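Local coordinates for protein L-threonine 3-dehydrogenase (Clostridioides difficile, PDB 7OL1) that probably oxidises L-threonine at its C3 hydroxyl as a dehydrogenase of the NAD(P)-dependent epimerase/dehydratase family, at residues 74-79 with 111-116; 144-149 with 154-159; 210-215 with 326-331. All blocks are in the same frame, centred on the assembly; numbering follows the deposited sequence.

Interaction 1: 74-79 with 111-116; sequences DVTDKN and AWNLNM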
loop_
_atom_site.group_PDB
_atom_site.type_symbol
_atom_site.label_atom_id
_atom_site.label_comp_id
_atom_site.label_asym_id
_atom_site.label_seq_id
_atom_site.Cartn_x
_atom_site.Cartn_y
_atom_site.Cartn_z
ATOM N N ASP A 74 -2.478 23.944 -1.599
ATOM C CA ASP A 74 -3.249 22.688 -1.592
ATOM C C ASP A 74 -2.420 21.685 -2.401
ATOM O O ASP A 74 -2.423 21.745 -3.663
ATOM C CB ASP A 74 -4.675 22.906 -2.102
ATOM C CG ASP A 74 -5.437 21.607 -2.306
ATOM O OD1 ASP A 74 -4.880 20.513 -1.994
ATOM O OD2 ASP A 74 -6.578 21.680 -2.782
ATOM N N VAL A 75 -1.753 20.777 -1.697
ATOM C CA VAL A 75 -0.797 19.813 -2.311
ATOM C C VAL A 75 -1.532 18.956 -3.342
ATOM O O VAL A 75 -0.842 18.353 -4.187
ATOM C CB VAL A 75 -0.109 18.962 -1.239
ATOM C CG1 VAL A 75 0.839 19.812 -0.407
ATOM C CG2 VAL A 75 -1.127 18.233 -0.352
ATOM N N THR A 76 -2.863 18.918 -3.337
ATOM C CA THR A 76 -3.592 18.070 -4.322
ATOM C C THR A 76 -3.674 18.749 -5.682
ATOM O O THR A 76 -4.207 18.110 -6.574
ATOM C CB THR A 76 -5.019 17.733 -3.888
ATOM O OG1 THR A 76 -5.743 18.950 -3.926
ATOM C CG2 THR A 76 -5.087 17.150 -2.497
ATOM N N ASP A 77 -3.212 20.000 -5.794
ATOM C CA ASP A 77 -3.038 20.745 -7.070
ATOM C C ASP A 77 -1.570 20.634 -7.536
ATOM O O ASP A 77 -0.713 21.378 -7.028
ATOM C CB ASP A 77 -3.529 22.174 -6.844
ATOM C CG ASP A 77 -3.442 23.137 -8.019
ATOM O OD1 ASP A 77 -3.112 22.694 -9.185
ATOM O OD2 ASP A 77 -3.694 24.339 -7.751
ATOM N N LYS A 78 -1.268 19.722 -8.458
ATOM C CA LYS A 78 0.137 19.483 -8.864
ATOM C C LYS A 78 0.711 20.827 -9.322
ATOM O O LYS A 78 1.790 21.282 -8.815
ATOM C CB LYS A 78 0.207 18.424 -9.971
ATOM C CG LYS A 78 1.557 17.739 -10.160
ATOM C CD LYS A 78 1.536 16.664 -11.235
ATOM C CE LYS A 78 2.770 16.722 -12.118
ATOM N NZ LYS A 78 3.093 15.400 -12.718
ATOM N N ASN A 79 -0.034 21.470 -10.219
ATOM C CA ASN A 79 0.377 22.738 -10.861
ATOM C C ASN A 79 0.861 23.733 -9.802
ATOM O O ASN A 79 2.016 24.231 -9.928
ATOM C CB ASN A 79 -0.759 23.355 -11.670
ATOM C CG ASN A 79 -0.236 24.527 -12.459
ATOM O OD1 ASN A 79 -0.391 25.679 -12.051
ATOM N ND2 ASN A 79 0.534 24.208 -13.481
ATOM N N ALA A 111 -9.138 11.736 3.234
ATOM C CA ALA A 111 -7.815 11.315 3.749
ATOM C C ALA A 111 -7.055 10.575 2.652
ATOM O O ALA A 111 -5.839 10.861 2.454
ATOM C CB ALA A 111 -7.968 10.447 4.950
ATOM N N TRP A 112 -7.738 9.696 1.931
ATOM C CA TRP A 112 -7.089 9.010 0.794
ATOM C C TRP A 112 -6.638 10.071 -0.228
ATOM O O TRP A 112 -5.427 10.096 -0.570
ATOM C CB TRP A 112 -7.984 7.918 0.195
ATOM C CG TRP A 112 -7.383 7.348 -1.048
ATOM C CD1 TRP A 112 -7.485 7.837 -2.315
ATOM C CD2 TRP A 112 -6.472 6.250 -1.119
ATOM N NE1 TRP A 112 -6.738 7.082 -3.172
ATOM C CE2 TRP A 112 -6.092 6.118 -2.461
ATOM C CE3 TRP A 112 -5.931 5.386 -0.171
ATOM C CZ2 TRP A 112 -5.216 5.135 -2.886
ATOM C CZ3 TRP A 112 -5.045 4.425 -0.587
ATOM C CH2 TRP A 112 -4.701 4.298 -1.928
ATOM N N ASN A 113 -7.536 10.968 -0.653
ATOM C CA ASN A 113 -7.225 11.983 -1.697
ATOM C C ASN A 113 -6.023 12.822 -1.245
ATOM O O ASN A 113 -4.996 12.868 -1.978
ATOM C CB ASN A 113 -8.419 12.873 -2.066
ATOM C CG ASN A 113 -8.004 14.081 -2.900
ATOM O OD1 ASN A 113 -7.386 13.940 -3.957
ATOM N ND2 ASN A 113 -8.292 15.287 -2.426
ATOM N N LEU A 114 -6.110 13.443 -0.072
ATOM C CA LEU A 114 -5.025 14.350 0.388
ATOM C C LEU A 114 -3.737 13.550 0.541
ATOM O O LEU A 114 -2.714 14.036 0.078
ATOM C CB LEU A 114 -5.369 15.059 1.702
ATOM C CG LEU A 114 -4.222 15.912 2.278
ATOM C CD1 LEU A 114 -3.788 16.982 1.315
ATOM C CD2 LEU A 114 -4.622 16.560 3.593
ATOM N N ASN A 115 -3.786 12.382 1.196
ATOM C CA ASN A 115 -2.556 11.692 1.684
ATOM C C ASN A 115 -1.850 11.072 0.484
ATOM O O ASN A 115 -0.603 11.048 0.497
ATOM C CB ASN A 115 -2.819 10.681 2.804
ATOM C CG ASN A 115 -3.329 11.317 4.085
ATOM O OD1 ASN A 115 -3.557 12.520 4.141
ATOM N ND2 ASN A 115 -3.531 10.522 5.124
ATOM N N MET A 116 -2.610 10.672 -0.535
ATOM C CA MET A 116 -2.055 9.932 -1.696
ATOM C C MET A 116 -1.885 10.850 -2.919
ATOM O O MET A 116 -0.803 10.810 -3.509
ATOM C CB MET A 116 -2.939 8.718 -1.986
ATOM C CG MET A 116 -3.098 7.819 -0.760
ATOM S SD MET A 116 -1.495 7.224 -0.064
ATOM C CE MET A 116 -0.834 6.470 -1.548
#
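Thr76 and Val75 present their methyl groups to Leu114 and Asn113 on helix 108-129. From CB of Thr76 the side chain divides. Its OG1 turns back into its own turn and donates to Asp74 OD1 at 2.6 Å, while the backbone N of Thr76 reaches the same oxygen at 2.9 Å. Both donors approach from one face of the carboxylate, and the bond from the backbone N closes an Asx turn. With chi1 at 68°, the other branch, CG2, lies beside the backbone N and faces the helix. This methyl meets Asn113 ND2 at 3.7 Å and lies 4.0 Å from both CA and CD1 of Leu114. Next to it, CG2 of Val75 touches Leu114 CD1 at 3.4 Å, so the leucine tip serves two neighbours. The amide of Asn113 takes its polar partner from its own helix, where OD1 bonds Asn117. Leu114 also packs on Leu99. The polar bonding thus shapes the 74-77 turn from within, whereas no hydrogen bond joins the two segments. Between them, methyl groups pack without direction against a leucine and an amide nitrogen; the directional tie to this helix comes further along it, where Asn121 ND2 bonds Val75 O.

Interaction 2: 144-149 with 154-159; sequences ENSPKN and DTLQRP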
loop_
_atom_site.group_PDB
_atom_site.type_symbol
_atom_site.label_atom_id
_atom_site.label_comp_id
_atom_site.label_asym_id
_atom_site.label_seq_id
_atom_site.Cartn_x
_atom_site.Cartn_y
_atom_site.Cartn_z
ATOM N N GLU A 144 -2.556 -5.710 13.490
ATOM C CA GLU A 144 -2.847 -6.365 14.802
ATOM C C GLU A 144 -1.852 -7.493 15.017
ATOM O O GLU A 144 -1.457 -7.675 16.173
ATOM C CB GLU A 144 -4.270 -6.920 14.899
ATOM C CG GLU A 144 -5.167 -6.095 15.818
ATOM C CD GLU A 144 -6.612 -5.955 15.353
ATOM O OE1 GLU A 144 -7.195 -6.980 14.931
ATOM O OE2 GLU A 144 -7.150 -4.819 15.391
ATOM N N ASN A 145 -1.466 -8.154 13.921
ATOM C CA ASN A 145 -0.484 -9.265 13.836
ATOM C C ASN A 145 0.927 -8.769 13.530
ATOM O O ASN A 145 1.835 -9.583 13.304
ATOM C CB ASN A 145 -0.767 -10.221 12.679
ATOM C CG ASN A 145 -2.233 -10.474 12.442
ATOM O OD1 ASN A 145 -2.995 -10.647 13.397
ATOM N ND2 ASN A 145 -2.614 -10.480 11.168
ATOM N N SER A 146 1.142 -7.478 13.414
ATOM C CA SER A 146 2.535 -6.992 13.378
ATOM C C SER A 146 3.145 -7.388 14.720
ATOM O O SER A 146 2.499 -7.284 15.766
ATOM C CB SER A 146 2.606 -5.518 13.054
ATOM O OG SER A 146 2.805 -5.332 11.640
ATOM N N PRO A 147 4.373 -7.926 14.742
ATOM C CA PRO A 147 5.021 -8.266 16.012
ATOM C C PRO A 147 4.950 -7.073 16.980
ATOM O O PRO A 147 5.127 -5.964 16.487
ATOM C CB PRO A 147 6.473 -8.562 15.627
ATOM C CG PRO A 147 6.459 -8.846 14.120
ATOM C CD PRO A 147 5.215 -8.180 13.564
ATOM N N LYS A 148 4.691 -7.292 18.282
ATOM C CA LYS A 148 4.298 -6.190 19.209
ATOM C C LYS A 148 5.490 -5.730 20.071
ATOM O O LYS A 148 5.385 -4.644 20.717
ATOM C CB LYS A 148 3.063 -6.608 20.017
ATOM C CG LYS A 148 1.815 -6.946 19.186
ATOM C CD LYS A 148 0.614 -5.997 19.273
ATOM C CE LYS A 148 0.457 -5.371 20.647
ATOM N NZ LYS A 148 -0.846 -4.690 20.825
ATOM N N ASN A 149 6.611 -6.466 20.051
ATOM C CA ASN A 149 7.766 -6.242 20.967
ATOM C C ASN A 149 9.062 -6.282 20.160
ATOM O O ASN A 149 9.307 -7.288 19.452
ATOM C CB ASN A 149 7.734 -7.252 22.123
ATOM C CG ASN A 149 6.550 -7.039 23.049
ATOM O OD1 ASN A 149 5.567 -7.779 23.001
ATOM N ND2 ASN A 149 6.607 -5.992 23.856
ATOM N N ASP A 154 11.667 -4.406 8.802
ATOM C CA ASP A 154 10.892 -5.090 7.728
ATOM C C ASP A 154 9.995 -6.129 8.395
ATOM O O ASP A 154 10.511 -6.896 9.191
ATOM C CB ASP A 154 11.790 -5.677 6.642
ATOM C CG ASP A 154 12.797 -4.681 6.094
ATOM O OD1 ASP A 154 12.403 -3.530 5.841
ATOM O OD2 ASP A 154 13.961 -5.068 5.924
ATOM N N THR A 155 8.686 -6.086 8.152
ATOM C CA THR A 155 7.719 -6.991 8.808
ATOM C C THR A 155 6.347 -6.812 8.169
ATOM O O THR A 155 6.258 -6.235 7.126
ATOM C CB THR A 155 7.718 -6.805 10.335
ATOM O OG1 THR A 155 6.799 -7.732 10.936
ATOM C CG2 THR A 155 7.376 -5.396 10.765
ATOM N N LEU A 156 5.339 -7.351 8.813
ATOM C CA LEU A 156 3.967 -7.473 8.309
ATOM C C LEU A 156 3.318 -6.108 8.559
ATOM O O LEU A 156 3.393 -5.629 9.726
ATOM C CB LEU A 156 3.335 -8.646 9.069
ATOM C CG LEU A 156 1.952 -9.094 8.625
ATOM C CD1 LEU A 156 1.950 -10.584 8.361
ATOM C CD2 LEU A 156 0.877 -8.716 9.651
ATOM N N GLN A 157 2.794 -5.499 7.477
ATOM C CA GLN A 157 2.110 -4.178 7.426
ATOM C C GLN A 157 0.738 -4.370 6.770
ATOM O O GLN A 157 0.633 -4.290 5.477
ATOM C CB GLN A 157 2.975 -3.169 6.661
ATOM C CG GLN A 157 4.260 -2.795 7.392
ATOM C CD GLN A 157 5.166 -1.911 6.571
ATOM O OE1 GLN A 157 5.784 -2.342 5.589
ATOM N NE2 GLN A 157 5.283 -0.666 7.001
ATOM N N ARG A 158 -0.253 -4.681 7.616
ATOM C CA ARG A 158 -1.682 -4.804 7.227
ATOM C C ARG A 158 -2.564 -4.044 8.216
ATOM O O ARG A 158 -3.342 -4.658 8.943
ATOM C CB ARG A 158 -2.124 -6.267 7.175
ATOM C CG ARG A 158 -1.215 -7.162 6.346
ATOM C CD ARG A 158 -1.409 -7.097 4.847
ATOM N NE ARG A 158 -2.819 -7.166 4.494
ATOM C CZ ARG A 158 -3.252 -7.490 3.290
ATOM N NH1 ARG A 158 -2.388 -7.804 2.333
ATOM N NH2 ARG A 158 -4.551 -7.522 3.051
ATOM N N PRO A 159 -2.543 -2.686 8.231
ATOM C CA PRO A 159 -3.360 -1.915 9.169
ATOM C C PRO A 159 -4.809 -1.849 8.673
ATOM O O PRO A 159 -5.050 -2.064 7.514
ATOM C CB PRO A 159 -2.636 -0.567 9.173
ATOM C CG PRO A 159 -2.200 -0.430 7.739
ATOM C CD PRO A 159 -1.799 -1.823 7.301
HETATM O O HOH W 1 -5.040 -4.814 11.840
#
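Leu156 reaches across to Asn145, where its CD2 meets CB of the asparagine at 3.8 Å and the carbonyl O of Asn145 at 3.9 Å. The leucine has CG anti to its backbone N (chi1 -173°), which extends the branch towards the other segment, and a single methyl does the touching. The same leucine also packs on Asp154 of the second subunit, so its apolar surface is shared between this loop and the dimer partner. Ser146, second in buried surface, faces the leucine backbone: its CA lies 5.3 Å from CA of Leu156, the nearest such pair of the two segments. The modelled separation of its OG from Leu156 O is too short to be trusted, and the bonding there remains doubtful. Pro147 continues the contact by laying its ring alongside Thr155. The ring carbon CD is 3.1 Å from Thr155 OG1 and CG is 3.4 Å from the same oxygen, the two side chains passing each other in opposite directions. At the far end, one water weakly links Glu144 N to Arg158 O. Arg158 sends its guanidinium group to the second subunit, in salt bridges with Glu171 and Asp175 of that chain. The two segments run back past one another without regular strand pairing. They form an irregular doubled-back excursion in the connection from strand 132-138 to helix 162-181, the helix that begins with the Tyr-x-x-x-Lys signature of extended short-chain dehydrogenases.

Interaction 3: 210-215 with 326-331; sequences DIYYEA and KDMLEK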
loop_
_atom_site.group_PDB
_atom_site.type_symbol
_atom_site.label_atom_id
_atom_site.label_comp_id
_atom_site.label_asym_id
_atom_site.label_seq_id
_atom_site.Cartn_x
_atom_site.Cartn_y
_atom_site.Cartn_z
ATOM N N ASP A 210 -1.652 15.892 27.629
ATOM C CA ASP A 210 -2.707 16.386 28.563
ATOM C C ASP A 210 -2.351 16.064 30.025
ATOM O O ASP A 210 -2.703 16.871 30.893
ATOM C CB ASP A 210 -4.093 15.833 28.200
ATOM C CG ASP A 210 -5.274 16.737 28.545
ATOM O OD1 ASP A 210 -5.044 17.913 28.944
ATOM O OD2 ASP A 210 -6.424 16.263 28.400
ATOM N N ILE A 211 -1.683 14.945 30.303
ATOM C CA ILE A 211 -1.295 14.542 31.689
ATOM C C ILE A 211 -0.492 15.673 32.342
ATOM O O ILE A 211 -0.699 15.915 33.540
ATOM C CB ILE A 211 -0.506 13.214 31.711
ATOM C CG1 ILE A 211 -0.452 12.619 33.121
ATOM C CG2 ILE A 211 0.890 13.386 31.120
ATOM C CD1 ILE A 211 0.170 11.247 33.186
ATOM N N TYR A 212 0.410 16.321 31.605
ATOM C CA TYR A 212 1.301 17.384 32.149
ATOM C C TYR A 212 0.480 18.655 32.417
ATOM O O TYR A 212 0.786 19.367 33.396
ATOM C CB TYR A 212 2.470 17.672 31.203
ATOM C CG TYR A 212 3.485 16.566 31.087
ATOM C CD1 TYR A 212 4.400 16.330 32.091
ATOM C CD2 TYR A 212 3.553 15.773 29.960
ATOM C CE1 TYR A 212 5.348 15.325 31.991
ATOM C CE2 TYR A 212 4.489 14.758 29.845
ATOM C CZ TYR A 212 5.396 14.532 30.861
ATOM O OH TYR A 212 6.324 13.541 30.745
ATOM N N TYR A 213 -0.516 18.933 31.565
ATOM C CA TYR A 213 -1.459 20.074 31.707
ATOM C C TYR A 213 -2.247 19.838 33.006
ATOM O O TYR A 213 -2.096 20.642 33.940
ATOM C CB TYR A 213 -2.321 20.270 30.446
ATOM C CG TYR A 213 -1.645 20.980 29.287
ATOM C CD1 TYR A 213 -0.523 20.437 28.686
ATOM C CD2 TYR A 213 -2.114 22.182 28.771
ATOM C CE1 TYR A 213 0.110 21.051 27.618
ATOM C CE2 TYR A 213 -1.488 22.817 27.705
ATOM C CZ TYR A 213 -0.370 22.245 27.123
ATOM O OH TYR A 213 0.293 22.795 26.066
ATOM N N GLU A 214 -2.970 18.721 33.114
ATOM C CA GLU A 214 -3.838 18.416 34.285
ATOM C C GLU A 214 -3.002 18.205 35.557
ATOM O O GLU A 214 -3.636 18.020 36.605
ATOM C CB GLU A 214 -4.717 17.183 34.050
ATOM C CG GLU A 214 -5.699 17.311 32.893
ATOM C CD GLU A 214 -6.649 18.492 32.960
ATOM O OE1 GLU A 214 -7.017 18.888 34.081
ATOM O OE2 GLU A 214 -7.017 19.009 31.888
ATOM N N ALA A 215 -1.663 18.230 35.495
ATOM C CA ALA A 215 -0.767 18.029 36.666
ATOM C C ALA A 215 -0.483 19.369 37.355
ATOM O O ALA A 215 -0.487 19.425 38.605
ATOM C CB ALA A 215 0.525 17.359 36.255
ATOM N N LYS A 326 10.710 16.520 33.381
ATOM C CA LYS A 326 11.257 17.751 34.013
ATOM C C LYS A 326 10.987 18.923 33.059
ATOM O O LYS A 326 10.259 19.858 33.460
ATOM C CB LYS A 326 12.744 17.601 34.361
ATOM C CG LYS A 326 13.223 18.466 35.528
ATOM C CD LYS A 326 14.739 18.589 35.671
ATOM C CE LYS A 326 15.411 17.277 36.021
ATOM N NZ LYS A 326 16.575 17.026 35.146
ATOM N N ASP A 327 11.492 18.823 31.825
ATOM C CA ASP A 327 11.422 19.884 30.783
ATOM C C ASP A 327 9.971 20.257 30.461
ATOM O O ASP A 327 9.746 21.431 30.134
ATOM C CB ASP A 327 12.104 19.473 29.482
ATOM C CG ASP A 327 12.523 20.665 28.646
ATOM O OD1 ASP A 327 13.457 21.369 29.085
ATOM O OD2 ASP A 327 11.909 20.881 27.569
ATOM N N MET A 328 9.025 19.319 30.519
ATOM C CA MET A 328 7.615 19.624 30.164
ATOM C C MET A 328 7.013 20.537 31.234
ATOM O O MET A 328 6.271 21.478 30.874
ATOM C CB MET A 328 6.765 18.360 29.996
ATOM C CG MET A 328 6.920 17.747 28.621
ATOM S SD MET A 328 6.232 18.808 27.306
ATOM C CE MET A 328 4.481 18.474 27.526
ATOM N N LEU A 329 7.347 20.300 32.501
ATOM C CA LEU A 329 6.724 21.026 33.637
ATOM C C LEU A 329 7.356 22.420 33.759
ATOM O O LEU A 329 6.627 23.348 34.120
ATOM C CB LEU A 329 6.864 20.171 34.898
ATOM C CG LEU A 329 6.121 18.831 34.851
ATOM C CD1 LEU A 329 6.465 17.949 36.045
ATOM C CD2 LEU A 329 4.617 19.045 34.772
ATOM N N GLU A 330 8.631 22.579 33.386
ATOM C CA GLU A 330 9.281 23.909 33.213
ATOM C C GLU A 330 8.554 24.682 32.103
ATOM O O GLU A 330 8.029 25.780 32.406
ATOM C CB GLU A 330 10.764 23.786 32.850
ATOM C CG GLU A 330 11.623 23.140 33.922
ATOM C CD GLU A 330 13.085 22.962 33.538
ATOM O OE1 GLU A 330 13.581 23.719 32.657
ATOM O OE2 GLU A 330 13.725 22.061 34.117
ATOM N N LYS A 331 8.520 24.119 30.884
ATOM C CA LYS A 331 8.049 24.778 29.628
ATOM C C LYS A 331 6.528 25.027 29.677
ATOM O O LYS A 331 6.062 25.917 28.923
ATOM C CB LYS A 331 8.418 23.960 28.380
ATOM C CG LYS A 331 9.689 24.367 27.638
ATOM C CD LYS A 331 10.954 24.127 28.410
ATOM C CE LYS A 331 12.140 24.909 27.886
ATOM N NZ LYS A 331 12.914 24.111 26.914
#
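The phenol ring of Tyr212 carries Met328 on one face and Leu329 at its edge. CB of Met328 sits nearly above the ring centre, 3.8 Å from the Tyr212 centroid and only 11° off the ring normal, a CH-pi contact. The methionine chain then bends at chi2 (-67°) and chi3 (-77°), which folds it back over the ring, and CE comes to rest 3.8 Å from Tyr212 CD2. Its sulfur stands higher above the same face, with SD 5.2 Å from the Tyr212 centroid, in a distant Met-aromatic interaction. Near the ring plane, CD2 of Leu329 meets Tyr212 CD1 at 3.8 Å, and CG of the leucine is 4.1 Å from that carbon. Both Met328 and Leu329 cross the tyrosine at roughly a right angle. Neighbours enclose the ring further: Ile272 and Ile276 of helix 269-277 pack against it, as do Met324 and Leu332 from helix 321-334. The phenol oxygen is satisfied within this apolar setting by a hydrogen bond between Tyr212 OH and Thr325 OG1, which also ties the ring tip to the helix supplying Met328. No hydrogen bond joins the two six-residue segments themselves. This is helix-helix core packing about one aromatic residue, joining helix 207-217 to the C-terminal helix 321-334 in what is probably the smaller, substrate-binding region of the extended short-chain dehydrogenase fold.

In the fold
The three contacts come one after another along the chain, with no overlap. Interaction 1 lies beside the mixed sheet of the nucleotide-binding fold and uses helix 108-129. Interaction 2, its centre about 27 Å away, belongs to the loop preceding helix 162-181. Both reach the second subunit: Trp112 of 111-116 packs on Leu173 of that chain, and Arg158 of 154-159 is paired with its acids. Interaction 3 brings in the C-terminal helix and touches no other chain; its centre lies about 36 Å from that of interaction 1, across the chain's centre, and about 32 Å from that of interaction 2. Two contacts therefore border the dimer interface, while the third lies within one subunit.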